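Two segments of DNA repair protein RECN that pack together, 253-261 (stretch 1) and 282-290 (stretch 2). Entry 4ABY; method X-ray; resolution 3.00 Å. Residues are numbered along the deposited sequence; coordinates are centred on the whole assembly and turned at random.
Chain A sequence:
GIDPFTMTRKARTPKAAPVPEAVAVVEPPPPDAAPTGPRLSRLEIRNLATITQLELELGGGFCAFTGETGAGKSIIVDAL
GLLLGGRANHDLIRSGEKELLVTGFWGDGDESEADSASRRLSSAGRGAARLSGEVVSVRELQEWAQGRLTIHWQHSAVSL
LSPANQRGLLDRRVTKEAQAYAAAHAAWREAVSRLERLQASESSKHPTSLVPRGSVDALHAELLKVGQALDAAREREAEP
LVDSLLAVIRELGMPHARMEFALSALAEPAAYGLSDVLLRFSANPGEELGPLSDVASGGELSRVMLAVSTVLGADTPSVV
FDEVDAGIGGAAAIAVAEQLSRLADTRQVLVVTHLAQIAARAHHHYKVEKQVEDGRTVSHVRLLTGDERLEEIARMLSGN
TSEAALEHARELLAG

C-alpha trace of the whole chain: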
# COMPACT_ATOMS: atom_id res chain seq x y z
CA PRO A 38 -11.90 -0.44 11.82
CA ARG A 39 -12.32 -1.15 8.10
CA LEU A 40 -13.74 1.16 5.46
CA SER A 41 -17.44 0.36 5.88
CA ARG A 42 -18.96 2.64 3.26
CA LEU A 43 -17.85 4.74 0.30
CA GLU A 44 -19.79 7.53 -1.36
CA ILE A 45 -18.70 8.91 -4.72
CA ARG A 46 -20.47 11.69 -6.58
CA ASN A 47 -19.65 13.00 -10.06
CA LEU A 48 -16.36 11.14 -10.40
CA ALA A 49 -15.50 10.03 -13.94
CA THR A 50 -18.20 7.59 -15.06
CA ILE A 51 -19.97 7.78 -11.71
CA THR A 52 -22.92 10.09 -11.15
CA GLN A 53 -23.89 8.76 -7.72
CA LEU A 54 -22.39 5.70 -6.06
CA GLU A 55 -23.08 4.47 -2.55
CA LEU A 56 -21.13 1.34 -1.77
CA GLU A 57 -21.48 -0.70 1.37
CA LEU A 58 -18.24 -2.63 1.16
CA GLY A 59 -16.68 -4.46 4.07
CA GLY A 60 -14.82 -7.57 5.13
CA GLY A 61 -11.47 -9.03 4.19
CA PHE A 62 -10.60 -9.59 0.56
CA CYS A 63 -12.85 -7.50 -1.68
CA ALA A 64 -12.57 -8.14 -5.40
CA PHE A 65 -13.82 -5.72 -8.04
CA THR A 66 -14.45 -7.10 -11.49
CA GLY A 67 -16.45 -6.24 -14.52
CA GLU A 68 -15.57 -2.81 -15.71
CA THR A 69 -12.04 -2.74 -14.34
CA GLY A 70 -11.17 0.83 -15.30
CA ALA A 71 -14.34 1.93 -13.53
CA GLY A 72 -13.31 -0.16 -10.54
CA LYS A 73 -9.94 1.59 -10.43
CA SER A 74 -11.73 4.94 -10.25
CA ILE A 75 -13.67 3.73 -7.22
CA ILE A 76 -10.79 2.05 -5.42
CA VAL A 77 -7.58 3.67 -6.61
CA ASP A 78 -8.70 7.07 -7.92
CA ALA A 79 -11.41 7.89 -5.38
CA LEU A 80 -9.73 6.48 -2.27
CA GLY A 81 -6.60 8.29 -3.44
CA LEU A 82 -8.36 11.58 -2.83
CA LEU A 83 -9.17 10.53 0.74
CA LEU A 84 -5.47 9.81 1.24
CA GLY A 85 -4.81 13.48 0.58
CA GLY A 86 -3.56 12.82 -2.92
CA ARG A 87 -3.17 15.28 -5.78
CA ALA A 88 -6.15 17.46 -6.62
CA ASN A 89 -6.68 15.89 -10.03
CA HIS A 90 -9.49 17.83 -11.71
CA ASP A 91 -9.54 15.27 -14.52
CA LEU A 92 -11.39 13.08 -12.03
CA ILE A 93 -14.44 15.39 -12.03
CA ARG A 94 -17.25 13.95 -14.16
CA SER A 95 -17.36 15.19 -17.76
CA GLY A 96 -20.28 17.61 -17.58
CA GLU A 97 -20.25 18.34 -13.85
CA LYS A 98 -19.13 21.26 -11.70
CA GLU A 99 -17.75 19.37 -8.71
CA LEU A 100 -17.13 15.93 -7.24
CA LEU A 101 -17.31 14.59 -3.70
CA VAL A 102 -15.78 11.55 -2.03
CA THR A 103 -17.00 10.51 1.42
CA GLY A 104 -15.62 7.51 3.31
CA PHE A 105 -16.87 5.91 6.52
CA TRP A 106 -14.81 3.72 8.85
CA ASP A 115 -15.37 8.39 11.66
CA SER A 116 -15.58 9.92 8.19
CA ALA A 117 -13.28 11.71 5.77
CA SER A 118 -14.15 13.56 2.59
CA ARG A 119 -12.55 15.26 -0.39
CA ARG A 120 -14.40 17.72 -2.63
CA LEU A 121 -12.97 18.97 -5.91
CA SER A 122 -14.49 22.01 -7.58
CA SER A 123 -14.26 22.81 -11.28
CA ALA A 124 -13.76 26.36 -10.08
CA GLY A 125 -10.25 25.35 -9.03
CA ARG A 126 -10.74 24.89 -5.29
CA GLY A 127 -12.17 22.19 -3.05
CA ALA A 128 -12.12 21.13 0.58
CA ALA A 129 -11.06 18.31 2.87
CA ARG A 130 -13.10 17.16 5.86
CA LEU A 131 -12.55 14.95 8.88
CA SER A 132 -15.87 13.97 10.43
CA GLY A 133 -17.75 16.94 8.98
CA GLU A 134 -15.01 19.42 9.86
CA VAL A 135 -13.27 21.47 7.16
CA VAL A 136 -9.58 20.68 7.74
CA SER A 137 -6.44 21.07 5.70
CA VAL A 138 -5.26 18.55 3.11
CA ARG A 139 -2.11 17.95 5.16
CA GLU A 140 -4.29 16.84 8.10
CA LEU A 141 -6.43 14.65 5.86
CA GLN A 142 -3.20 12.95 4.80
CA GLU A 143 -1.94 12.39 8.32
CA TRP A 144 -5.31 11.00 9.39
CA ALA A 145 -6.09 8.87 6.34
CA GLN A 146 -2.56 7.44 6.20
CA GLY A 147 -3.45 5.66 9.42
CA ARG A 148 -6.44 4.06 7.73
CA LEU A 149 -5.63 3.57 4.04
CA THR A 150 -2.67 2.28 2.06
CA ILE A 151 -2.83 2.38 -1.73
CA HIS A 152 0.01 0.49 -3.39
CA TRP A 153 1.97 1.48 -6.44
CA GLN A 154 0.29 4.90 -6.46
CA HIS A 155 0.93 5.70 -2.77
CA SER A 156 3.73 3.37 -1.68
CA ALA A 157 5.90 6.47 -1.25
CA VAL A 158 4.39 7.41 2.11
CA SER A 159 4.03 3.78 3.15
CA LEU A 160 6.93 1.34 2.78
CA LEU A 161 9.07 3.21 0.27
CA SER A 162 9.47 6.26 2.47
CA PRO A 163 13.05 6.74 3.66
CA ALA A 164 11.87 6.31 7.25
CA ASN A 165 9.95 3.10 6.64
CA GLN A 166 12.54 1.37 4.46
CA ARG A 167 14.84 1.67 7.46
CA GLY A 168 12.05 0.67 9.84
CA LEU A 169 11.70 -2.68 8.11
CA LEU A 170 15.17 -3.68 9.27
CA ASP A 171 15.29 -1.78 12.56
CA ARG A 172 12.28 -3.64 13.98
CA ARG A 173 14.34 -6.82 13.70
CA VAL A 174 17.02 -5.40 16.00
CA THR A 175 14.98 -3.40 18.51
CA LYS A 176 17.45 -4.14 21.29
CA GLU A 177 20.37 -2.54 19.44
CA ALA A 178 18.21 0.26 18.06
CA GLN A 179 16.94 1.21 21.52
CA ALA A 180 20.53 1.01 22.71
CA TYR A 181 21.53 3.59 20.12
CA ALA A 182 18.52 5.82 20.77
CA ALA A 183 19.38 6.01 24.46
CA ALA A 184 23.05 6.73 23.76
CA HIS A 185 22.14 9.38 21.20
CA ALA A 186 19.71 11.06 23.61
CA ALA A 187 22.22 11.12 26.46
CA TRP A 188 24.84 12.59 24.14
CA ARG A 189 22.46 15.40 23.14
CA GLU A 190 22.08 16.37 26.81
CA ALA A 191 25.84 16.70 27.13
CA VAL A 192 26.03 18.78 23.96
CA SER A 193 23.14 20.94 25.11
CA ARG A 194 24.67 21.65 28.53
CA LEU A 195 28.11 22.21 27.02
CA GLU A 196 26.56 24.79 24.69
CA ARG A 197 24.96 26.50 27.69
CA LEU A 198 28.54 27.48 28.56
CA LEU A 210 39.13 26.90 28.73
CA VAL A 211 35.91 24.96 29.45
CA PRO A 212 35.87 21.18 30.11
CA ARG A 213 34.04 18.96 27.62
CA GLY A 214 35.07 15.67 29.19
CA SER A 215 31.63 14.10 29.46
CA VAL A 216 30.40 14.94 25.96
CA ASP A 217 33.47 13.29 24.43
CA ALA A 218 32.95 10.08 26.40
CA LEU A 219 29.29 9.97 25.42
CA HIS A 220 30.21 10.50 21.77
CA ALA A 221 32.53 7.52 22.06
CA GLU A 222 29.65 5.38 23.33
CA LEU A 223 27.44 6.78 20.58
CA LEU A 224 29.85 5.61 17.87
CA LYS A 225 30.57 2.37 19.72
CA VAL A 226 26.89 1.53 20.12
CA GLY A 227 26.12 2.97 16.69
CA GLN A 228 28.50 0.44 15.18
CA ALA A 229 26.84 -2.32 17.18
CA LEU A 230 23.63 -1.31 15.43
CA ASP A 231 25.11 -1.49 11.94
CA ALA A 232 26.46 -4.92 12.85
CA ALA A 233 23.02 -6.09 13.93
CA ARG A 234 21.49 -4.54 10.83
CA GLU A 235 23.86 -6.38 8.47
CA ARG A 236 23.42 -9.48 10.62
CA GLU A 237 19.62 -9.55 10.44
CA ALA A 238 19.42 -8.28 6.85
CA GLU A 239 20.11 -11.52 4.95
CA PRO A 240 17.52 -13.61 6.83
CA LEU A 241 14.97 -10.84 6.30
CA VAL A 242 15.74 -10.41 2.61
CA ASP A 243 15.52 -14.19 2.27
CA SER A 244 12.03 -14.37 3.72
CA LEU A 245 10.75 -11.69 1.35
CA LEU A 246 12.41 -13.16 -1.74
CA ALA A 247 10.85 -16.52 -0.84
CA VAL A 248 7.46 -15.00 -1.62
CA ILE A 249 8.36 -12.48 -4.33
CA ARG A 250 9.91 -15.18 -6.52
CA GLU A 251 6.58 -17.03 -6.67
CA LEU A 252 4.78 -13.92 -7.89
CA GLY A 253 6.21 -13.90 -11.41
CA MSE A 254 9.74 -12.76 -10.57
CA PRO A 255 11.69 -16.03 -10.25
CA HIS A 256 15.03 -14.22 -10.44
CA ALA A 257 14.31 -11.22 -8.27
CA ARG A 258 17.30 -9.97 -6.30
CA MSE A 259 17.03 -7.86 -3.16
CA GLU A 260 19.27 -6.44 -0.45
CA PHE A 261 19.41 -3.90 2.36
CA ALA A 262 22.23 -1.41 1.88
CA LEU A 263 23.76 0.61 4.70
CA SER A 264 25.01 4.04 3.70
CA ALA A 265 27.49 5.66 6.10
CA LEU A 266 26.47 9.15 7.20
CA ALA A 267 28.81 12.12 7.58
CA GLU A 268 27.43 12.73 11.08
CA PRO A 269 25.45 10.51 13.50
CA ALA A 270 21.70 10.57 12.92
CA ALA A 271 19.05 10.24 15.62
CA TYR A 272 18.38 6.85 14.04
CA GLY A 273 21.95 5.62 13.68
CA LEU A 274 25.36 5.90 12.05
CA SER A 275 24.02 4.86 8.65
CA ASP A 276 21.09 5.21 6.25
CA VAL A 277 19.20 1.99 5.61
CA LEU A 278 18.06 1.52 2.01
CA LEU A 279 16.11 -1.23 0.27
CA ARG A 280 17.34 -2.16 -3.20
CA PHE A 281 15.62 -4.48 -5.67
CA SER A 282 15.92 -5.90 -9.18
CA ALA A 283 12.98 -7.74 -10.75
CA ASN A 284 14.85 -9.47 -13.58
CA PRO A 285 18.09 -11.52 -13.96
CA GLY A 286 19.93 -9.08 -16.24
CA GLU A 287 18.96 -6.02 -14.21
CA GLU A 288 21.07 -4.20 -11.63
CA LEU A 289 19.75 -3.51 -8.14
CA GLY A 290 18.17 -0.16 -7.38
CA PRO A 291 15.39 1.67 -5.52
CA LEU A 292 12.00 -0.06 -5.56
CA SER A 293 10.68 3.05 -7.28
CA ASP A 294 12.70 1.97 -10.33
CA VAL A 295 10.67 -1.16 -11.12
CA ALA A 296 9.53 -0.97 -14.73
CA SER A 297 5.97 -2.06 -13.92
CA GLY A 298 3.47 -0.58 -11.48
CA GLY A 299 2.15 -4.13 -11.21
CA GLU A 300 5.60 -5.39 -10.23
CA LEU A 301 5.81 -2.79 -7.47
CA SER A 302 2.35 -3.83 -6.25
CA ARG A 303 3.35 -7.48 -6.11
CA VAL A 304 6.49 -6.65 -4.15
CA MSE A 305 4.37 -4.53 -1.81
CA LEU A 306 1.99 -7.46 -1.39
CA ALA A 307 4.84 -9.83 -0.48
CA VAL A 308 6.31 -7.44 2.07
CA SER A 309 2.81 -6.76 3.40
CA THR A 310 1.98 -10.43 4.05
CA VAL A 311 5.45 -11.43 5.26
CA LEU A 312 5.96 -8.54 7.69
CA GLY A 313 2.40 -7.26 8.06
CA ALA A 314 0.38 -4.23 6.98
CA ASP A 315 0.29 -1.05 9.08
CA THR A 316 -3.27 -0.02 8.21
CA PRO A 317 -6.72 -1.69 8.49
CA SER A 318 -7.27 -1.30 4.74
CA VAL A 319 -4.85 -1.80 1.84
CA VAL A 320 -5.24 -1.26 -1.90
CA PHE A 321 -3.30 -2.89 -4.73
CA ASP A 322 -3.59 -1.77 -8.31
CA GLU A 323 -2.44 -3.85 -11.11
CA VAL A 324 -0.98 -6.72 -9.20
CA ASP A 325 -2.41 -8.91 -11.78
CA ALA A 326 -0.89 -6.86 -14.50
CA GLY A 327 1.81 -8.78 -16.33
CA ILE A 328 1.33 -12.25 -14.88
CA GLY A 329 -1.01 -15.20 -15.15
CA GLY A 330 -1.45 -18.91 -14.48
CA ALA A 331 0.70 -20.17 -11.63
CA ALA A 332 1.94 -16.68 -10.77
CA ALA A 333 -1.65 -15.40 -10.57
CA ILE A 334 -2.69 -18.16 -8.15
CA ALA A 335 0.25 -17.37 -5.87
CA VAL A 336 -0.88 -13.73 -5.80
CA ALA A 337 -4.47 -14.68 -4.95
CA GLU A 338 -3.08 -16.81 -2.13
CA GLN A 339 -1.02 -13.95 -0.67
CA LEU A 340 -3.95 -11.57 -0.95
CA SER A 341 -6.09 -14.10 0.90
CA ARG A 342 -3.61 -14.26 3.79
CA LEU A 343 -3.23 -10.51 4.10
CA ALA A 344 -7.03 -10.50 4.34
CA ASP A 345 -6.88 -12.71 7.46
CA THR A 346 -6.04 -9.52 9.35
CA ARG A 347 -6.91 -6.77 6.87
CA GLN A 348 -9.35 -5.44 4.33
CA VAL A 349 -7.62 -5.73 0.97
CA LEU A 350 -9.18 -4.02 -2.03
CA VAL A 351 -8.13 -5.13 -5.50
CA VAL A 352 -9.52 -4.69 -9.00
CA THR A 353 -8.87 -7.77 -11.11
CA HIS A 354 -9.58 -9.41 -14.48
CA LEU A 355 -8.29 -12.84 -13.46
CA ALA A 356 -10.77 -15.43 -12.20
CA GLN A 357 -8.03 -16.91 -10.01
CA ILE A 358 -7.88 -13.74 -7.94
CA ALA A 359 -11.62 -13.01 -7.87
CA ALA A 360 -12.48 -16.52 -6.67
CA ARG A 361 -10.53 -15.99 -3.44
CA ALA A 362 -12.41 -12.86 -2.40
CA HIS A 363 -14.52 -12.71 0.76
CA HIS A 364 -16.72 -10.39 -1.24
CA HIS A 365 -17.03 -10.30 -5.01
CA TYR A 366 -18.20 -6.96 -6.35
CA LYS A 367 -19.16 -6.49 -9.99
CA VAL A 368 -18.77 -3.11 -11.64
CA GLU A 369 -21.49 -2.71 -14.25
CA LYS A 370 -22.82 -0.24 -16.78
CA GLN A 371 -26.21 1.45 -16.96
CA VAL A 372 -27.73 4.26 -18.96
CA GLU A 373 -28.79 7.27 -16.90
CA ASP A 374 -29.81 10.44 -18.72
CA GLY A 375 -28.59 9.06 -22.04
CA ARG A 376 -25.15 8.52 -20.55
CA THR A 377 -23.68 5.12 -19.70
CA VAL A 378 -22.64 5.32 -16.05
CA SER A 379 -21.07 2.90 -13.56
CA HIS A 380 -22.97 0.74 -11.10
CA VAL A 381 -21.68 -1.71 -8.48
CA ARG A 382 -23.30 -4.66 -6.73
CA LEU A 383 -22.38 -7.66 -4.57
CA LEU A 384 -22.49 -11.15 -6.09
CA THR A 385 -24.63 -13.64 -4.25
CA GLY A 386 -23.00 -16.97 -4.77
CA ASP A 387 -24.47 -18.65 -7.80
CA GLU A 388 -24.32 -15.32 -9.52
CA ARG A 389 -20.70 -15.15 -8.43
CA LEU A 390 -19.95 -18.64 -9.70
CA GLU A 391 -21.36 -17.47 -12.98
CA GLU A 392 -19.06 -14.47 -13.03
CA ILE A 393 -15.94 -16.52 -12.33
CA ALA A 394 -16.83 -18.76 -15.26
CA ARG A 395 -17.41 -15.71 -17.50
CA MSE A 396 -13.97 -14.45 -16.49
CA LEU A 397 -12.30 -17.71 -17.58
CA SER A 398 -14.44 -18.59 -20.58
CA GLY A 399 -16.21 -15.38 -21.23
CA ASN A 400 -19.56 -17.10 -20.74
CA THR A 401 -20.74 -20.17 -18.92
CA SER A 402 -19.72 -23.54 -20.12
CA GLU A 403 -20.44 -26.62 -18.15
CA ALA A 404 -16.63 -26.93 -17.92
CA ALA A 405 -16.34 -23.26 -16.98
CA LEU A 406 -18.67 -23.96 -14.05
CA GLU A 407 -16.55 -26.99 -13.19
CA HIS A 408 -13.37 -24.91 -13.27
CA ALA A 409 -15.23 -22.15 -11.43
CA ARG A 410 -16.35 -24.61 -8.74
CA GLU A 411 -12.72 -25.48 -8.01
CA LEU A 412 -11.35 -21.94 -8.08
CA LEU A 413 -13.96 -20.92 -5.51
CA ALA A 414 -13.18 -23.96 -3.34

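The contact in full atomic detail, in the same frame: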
# COMPACT_ATOMS: atom_id res chain seq x y z
N GLY A 253 5.83 -14.26 -10.05
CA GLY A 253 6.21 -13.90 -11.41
C GLY A 253 7.52 -13.14 -11.53
O GLY A 253 7.73 -12.40 -12.49
N MSE A 254 8.40 -13.33 -10.55
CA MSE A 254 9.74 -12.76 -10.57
C MSE A 254 10.72 -13.79 -10.02
O MSE A 254 11.27 -13.61 -8.94
CB MSE A 254 9.80 -11.48 -9.75
CG MSE A 254 9.16 -10.28 -10.42
SE MSE A 254 8.67 -8.86 -9.18
CE MSE A 254 7.10 -9.67 -8.35
N PRO A 255 10.92 -14.89 -10.76
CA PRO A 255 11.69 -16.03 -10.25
C PRO A 255 13.14 -15.67 -9.97
O PRO A 255 13.79 -16.36 -9.19
CB PRO A 255 11.62 -17.04 -11.41
CG PRO A 255 10.49 -16.57 -12.27
CD PRO A 255 10.48 -15.09 -12.14
N HIS A 256 13.63 -14.60 -10.59
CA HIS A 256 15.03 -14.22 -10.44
C HIS A 256 15.20 -12.86 -9.79
O HIS A 256 16.19 -12.17 -10.03
CB HIS A 256 15.73 -14.24 -11.80
CG HIS A 256 15.53 -15.51 -12.56
ND1 HIS A 256 15.92 -16.74 -12.06
CD2 HIS A 256 14.97 -15.76 -13.77
CE1 HIS A 256 15.62 -17.68 -12.94
NE2 HIS A 256 15.04 -17.11 -13.98
N ALA A 257 14.23 -12.49 -8.97
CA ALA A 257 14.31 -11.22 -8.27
C ALA A 257 15.50 -11.25 -7.32
O ALA A 257 15.77 -12.27 -6.69
CB ALA A 257 13.03 -10.95 -7.51
N ARG A 258 16.21 -10.14 -7.26
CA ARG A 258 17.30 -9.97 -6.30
C ARG A 258 16.98 -8.79 -5.40
O ARG A 258 16.39 -7.80 -5.85
CB ARG A 258 18.64 -9.74 -7.01
CG ARG A 258 19.13 -10.90 -7.87
CD ARG A 258 20.64 -10.85 -8.00
NE ARG A 258 21.12 -11.43 -9.25
CZ ARG A 258 22.40 -11.74 -9.49
NH1 ARG A 258 23.33 -11.53 -8.56
NH2 ARG A 258 22.75 -12.26 -10.66
N MSE A 259 17.37 -8.89 -4.14
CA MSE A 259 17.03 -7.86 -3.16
C MSE A 259 18.08 -7.80 -2.06
O MSE A 259 18.65 -8.82 -1.68
CB MSE A 259 15.65 -8.14 -2.55
CG MSE A 259 15.31 -7.29 -1.34
SE MSE A 259 13.50 -7.58 -0.68
CE MSE A 259 12.49 -6.74 -2.12
N GLU A 260 18.34 -6.60 -1.55
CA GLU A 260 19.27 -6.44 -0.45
C GLU A 260 19.02 -5.14 0.31
O GLU A 260 18.49 -4.18 -0.24
CB GLU A 260 20.71 -6.45 -0.97
CG GLU A 260 21.14 -5.12 -1.57
CD GLU A 260 22.58 -5.15 -2.07
OE1 GLU A 260 23.15 -6.26 -2.13
OE2 GLU A 260 23.12 -4.07 -2.39
N PHE A 261 19.38 -5.14 1.59
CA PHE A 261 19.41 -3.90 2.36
C PHE A 261 20.82 -3.32 2.34
O PHE A 261 21.78 -4.01 2.67
CB PHE A 261 18.97 -4.14 3.80
CG PHE A 261 17.49 -4.22 3.98
CD1 PHE A 261 16.72 -3.07 3.98
CD2 PHE A 261 16.86 -5.44 4.13
CE1 PHE A 261 15.36 -3.14 4.14
CE2 PHE A 261 15.49 -5.51 4.29
CZ PHE A 261 14.74 -4.36 4.29
N SER A 282 15.95 -5.69 -7.73
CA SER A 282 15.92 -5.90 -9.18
C SER A 282 14.93 -7.02 -9.48
O SER A 282 14.99 -8.09 -8.87
CB SER A 282 17.30 -6.27 -9.71
OG SER A 282 17.73 -7.52 -9.18
N ALA A 283 14.02 -6.77 -10.41
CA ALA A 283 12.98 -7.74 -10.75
C ALA A 283 13.51 -8.87 -11.64
O ALA A 283 13.12 -10.03 -11.48
CB ALA A 283 11.81 -7.05 -11.43
N ASN A 284 14.39 -8.53 -12.57
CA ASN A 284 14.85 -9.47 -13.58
C ASN A 284 16.32 -9.87 -13.40
O ASN A 284 17.06 -9.20 -12.68
CB ASN A 284 14.60 -8.89 -14.97
CG ASN A 284 13.16 -8.45 -15.17
OD1 ASN A 284 12.90 -7.45 -15.81
ND2 ASN A 284 12.23 -9.20 -14.59
N PRO A 285 16.74 -10.96 -14.06
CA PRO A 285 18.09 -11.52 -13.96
C PRO A 285 19.19 -10.59 -14.49
O PRO A 285 20.24 -10.47 -13.87
CB PRO A 285 18.02 -12.78 -14.83
CG PRO A 285 16.85 -12.55 -15.73
CD PRO A 285 15.87 -11.80 -14.90
N GLY A 286 18.94 -9.95 -15.63
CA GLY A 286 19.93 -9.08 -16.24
C GLY A 286 20.06 -7.72 -15.57
O GLY A 286 21.07 -7.03 -15.73
N GLU A 287 19.03 -7.35 -14.82
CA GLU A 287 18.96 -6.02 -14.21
C GLU A 287 19.90 -5.83 -13.03
O GLU A 287 20.25 -6.79 -12.34
CB GLU A 287 17.52 -5.71 -13.78
CG GLU A 287 16.51 -5.90 -14.88
CD GLU A 287 15.17 -5.29 -14.55
OE1 GLU A 287 14.86 -5.16 -13.34
OE2 GLU A 287 14.42 -4.94 -15.49
N GLU A 288 20.29 -4.58 -12.80
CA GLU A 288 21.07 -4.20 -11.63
C GLU A 288 20.13 -3.74 -10.52
O GLU A 288 19.04 -3.23 -10.79
CB GLU A 288 22.03 -3.06 -11.97
CG GLU A 288 23.47 -3.48 -12.19
CD GLU A 288 24.40 -2.29 -12.39
OE1 GLU A 288 23.89 -1.15 -12.48
OE2 GLU A 288 25.64 -2.49 -12.44
N LEU A 289 20.56 -3.93 -9.28
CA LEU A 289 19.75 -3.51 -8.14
C LEU A 289 19.53 -2.01 -8.15
O LEU A 289 20.27 -1.26 -8.79
CB LEU A 289 20.41 -3.92 -6.83
CG LEU A 289 20.09 -5.32 -6.32
CD1 LEU A 289 20.38 -6.36 -7.39
CD2 LEU A 289 20.88 -5.60 -5.07
N GLY A 290 18.50 -1.57 -7.45
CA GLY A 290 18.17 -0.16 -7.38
C GLY A 290 16.96 0.06 -6.51
O GLY A 290 16.38 -0.89 -6.00

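Stretch 1 enters the contact through a type I beta turn, Met254 to Ala257, closed by a backbone hydrogen bond from Ala257 N to Met254 O (3.2 Å). Met254 is a selenomethionine. Its CB points toward stretch 2, but the end of the side chain leads away. The pairing with Ala283 is apolar, with SE of Met254 4.3 Å from CB of Ala283.

His256 points toward stretch 2 and meets Pro285. Its CB lies 3.9 Å from Pro285 CD, a van der Waals contact between two exposed residues. At Ala257 the backbones come close. Ala257 CA makes a CA-H...O contact with Ser282 O at 3.3 Å.

Arg258 begins the strand and pairs with Ser282 in an antiparallel bridge. Two backbone hydrogen bonds hold it: Arg258 N to Ser282 O and Ser282 N to Arg258 O, each 2.9 Å and close to linear. Both side chains lie on the same face of the sheet, so Arg258 CB sits 3.2 Å from Ser282 OG. Arg258 CB also packs against Leu289 CD1 at 3.8 Å.

Met259, also selenomethionine, points away. Glu260 starts sideways, but its end comes nearer, bringing CD to 3.5 Å from Leu289 CD2. Its OE2 is hydrogen-bonded elsewhere in the structure. Phe261 is out of reach. The contact buries 458 Å² in total.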